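Local atomic coordinates of transcription regulator (Haloarcula marismortui ATCC 43049, PDB entry 3CRJ), a protein that probably binds cis-regulatory DNA through a helix-turn-helix motif and acts as a TetR-family transcription regulator, most likely a repressor. Residues His78-Glu81 against Ala87-Asn90. Residues are numbered along the deposited sequence; the frame is centred on the assembly and turned at random.
Sequences HDVE and ARLN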
ATOM      1  N   HIS A  78      -6.816 -23.521  -5.389  1.00 65.87           N
ATOM      2  CA  HIS A  78      -7.338 -24.765  -5.962  1.00 65.83           C
ATOM      3  C   HIS A  78      -7.501 -25.818  -4.869  1.00 65.96           C
ATOM      4  O   HIS A  78      -8.220 -26.785  -5.052  1.00 65.80           O
ATOM      5  CB  HIS A  78      -6.433 -25.324  -7.072  1.00 65.66           C
ATOM      6  CG  HIS A  78      -6.406 -24.498  -8.325  1.00 65.40           C
ATOM      7  ND1 HIS A  78      -7.359 -23.540  -8.616  1.00 64.44           N
ATOM      8  CD2 HIS A  78      -5.550 -24.511  -9.378  1.00 64.87           C
ATOM      9  CE1 HIS A  78      -7.083 -22.988  -9.787  1.00 64.93           C
ATOM     10  NE2 HIS A  78      -5.992 -23.562 -10.272  1.00 65.18           N
ATOM     11  N   ASP A  79      -6.820 -25.623  -3.741  1.00 66.32           N
ATOM     12  CA  ASP A  79      -6.939 -26.527  -2.599  1.00 66.61           C
ATOM     13  C   ASP A  79      -8.281 -26.375  -1.934  1.00 66.59           C
ATOM     14  O   ASP A  79      -8.818 -27.344  -1.405  1.00 66.82           O
ATOM     15  CB  ASP A  79      -5.851 -26.271  -1.554  1.00 66.64           C
ATOM     16  CG  ASP A  79      -4.597 -27.088  -1.794  1.00 67.13           C
ATOM     17  OD1 ASP A  79      -4.585 -27.959  -2.701  1.00 66.89           O
ATOM     18  OD2 ASP A  79      -3.611 -26.843  -1.063  1.00 68.17           O
ATOM     19  N   VAL A  80      -8.820 -25.159  -1.939  1.00 66.38           N
ATOM     20  CA  VAL A  80     -10.153 -24.944  -1.369  1.00 66.14           C
ATOM     21  C   VAL A  80     -11.282 -25.283  -2.374  1.00 65.44           C
ATOM     22  O   VAL A  80     -11.603 -24.504  -3.276  1.00 65.66           O
ATOM     23  CB  VAL A  80     -10.292 -23.538  -0.684  1.00 66.16           C
ATOM     24  CG1 VAL A  80      -9.674 -22.447  -1.522  1.00 66.24           C
ATOM     25  CG2 VAL A  80     -11.753 -23.232  -0.326  1.00 66.35           C
ATOM     26  N   GLU A  81     -11.863 -26.465  -2.222  1.00 64.35           N
ATOM     27  CA  GLU A  81     -12.992 -26.843  -3.070  1.00 63.38           C
ATOM     28  C   GLU A  81     -14.367 -26.515  -2.458  1.00 62.85           C
ATOM     29  O   GLU A  81     -15.400 -26.859  -3.033  1.00 62.56           O
ATOM     30  CB  GLU A  81     -12.905 -28.324  -3.494  1.00 63.31           C
ATOM     31  CG  GLU A  81     -12.353 -28.521  -4.913  1.00 62.65           C
ATOM     32  CD  GLU A  81     -12.378 -29.973  -5.398  1.00 62.81           C
ATOM     33  OE1 GLU A  81     -11.382 -30.386  -6.041  1.00 60.37           O
ATOM     34  OE2 GLU A  81     -13.386 -30.691  -5.151  1.00 61.32           O
ATOM     35  N   ALA A  87     -18.673 -19.886   3.714  1.00 60.58           N
ATOM     36  CA  ALA A  87     -17.415 -20.550   4.101  1.00 59.62           C
ATOM     37  C   ALA A  87     -16.262 -20.246   3.145  1.00 59.07           C
ATOM     38  O   ALA A  87     -15.096 -20.232   3.543  1.00 58.89           O
ATOM     39  CB  ALA A  87     -17.603 -22.032   4.254  1.00 59.24           C
ATOM     40  N   ARG A  88     -16.598 -19.986   1.888  1.00 58.52           N
ATOM     41  CA  ARG A  88     -15.587 -19.820   0.868  1.00 57.90           C
ATOM     42  C   ARG A  88     -15.012 -18.419   0.890  1.00 57.24           C
ATOM     43  O   ARG A  88     -13.797 -18.230   0.689  1.00 56.64           O
ATOM     44  CB  ARG A  88     -16.160 -20.137  -0.510  1.00 58.40           C
ATOM     45  CG  ARG A  88     -15.089 -20.511  -1.518  1.00 59.03           C
ATOM     46  CD  ARG A  88     -15.556 -20.442  -2.978  1.00 59.25           C
ATOM     47  NE  ARG A  88     -14.396 -20.448  -3.867  1.00 56.47           N
ATOM     48  CZ  ARG A  88     -13.686 -21.529  -4.170  1.00 55.71           C
ATOM     49  NH1 ARG A  88     -14.022 -22.727  -3.676  1.00 53.60           N
ATOM     50  NH2 ARG A  88     -12.637 -21.407  -4.979  1.00 54.98           N
ATOM     51  N   LEU A  89     -15.878 -17.437   1.120  1.00 56.54           N
ATOM     52  CA  LEU A  89     -15.421 -16.077   1.245  1.00 56.18           C
ATOM     53  C   LEU A  89     -14.397 -16.087   2.353  1.00 56.81           C
ATOM     54  O   LEU A  89     -13.214 -15.737   2.143  1.00 57.20           O
ATOM     55  CB  LEU A  89     -16.561 -15.109   1.564  1.00 55.73           C
ATOM     56  CG  LEU A  89     -16.212 -13.616   1.445  1.00 55.49           C
ATOM     57  CD1 LEU A  89     -15.400 -13.240   0.169  1.00 53.00           C
ATOM     58  CD2 LEU A  89     -17.430 -12.764   1.537  1.00 53.04           C
ATOM     59  N   ASN A  90     -14.822 -16.551   3.522  1.00 56.66           N
ATOM     60  CA  ASN A  90     -13.932 -16.549   4.677  1.00 56.64           C
ATOM     61  C   ASN A  90     -12.573 -17.172   4.400  1.00 56.99           C
ATOM     62  O   ASN A  90     -11.539 -16.583   4.711  1.00 57.60           O
ATOM     63  CB  ASN A  90     -14.606 -17.187   5.891  1.00 56.35           C
ATOM     64  CG  ASN A  90     -15.549 -16.235   6.576  1.00 54.38           C
ATOM     65  OD1 ASN A  90     -15.216 -15.078   6.783  1.00 54.17           O
ATOM     66  ND2 ASN A  90     -16.731 -16.711   6.920  1.00 52.79           N
TER
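Arg88 on helix 85-97 reaches Val80 through a side-chain-to-backbone hydrogen bond, which ties the loop between helices 58-78 and 85-97 to the second of these in the all-helical TetR fold. Taken in order, Ala87 comes first, its backbone N bonded to Asp84 OD1. Arg88 then carries the contact. With CG anti to the backbone N (chi1 -158°) and the chain extended as far as NE, the guanidinium is delivered to the loop, where NH1 lies 3.0 Å from Val80 O. The bond is oblique at both ends: it bends to 138° at the hydrogen, NH1 sits above the carbonyl plane instead of on a lone pair, and Val80 O is tilted 29° out of the guanidinium plane. NH1 is gripped by two loop carbonyls, Val80 O and Thr82 O. Glu81 C lies 4.0 Å from Arg88 NH1, at the guanidinium edge and near its plane, a van der Waals contact. The Val80 side chain points toward the helix, and its CG2 comes 4.1 Å from Arg88 NH1. Leu89, by contrast, turns to the core and packs on Leu138 and Val141 of helix 121-148, while Asn90 OD1 accepts a hydrogen bond from Arg187 NH2.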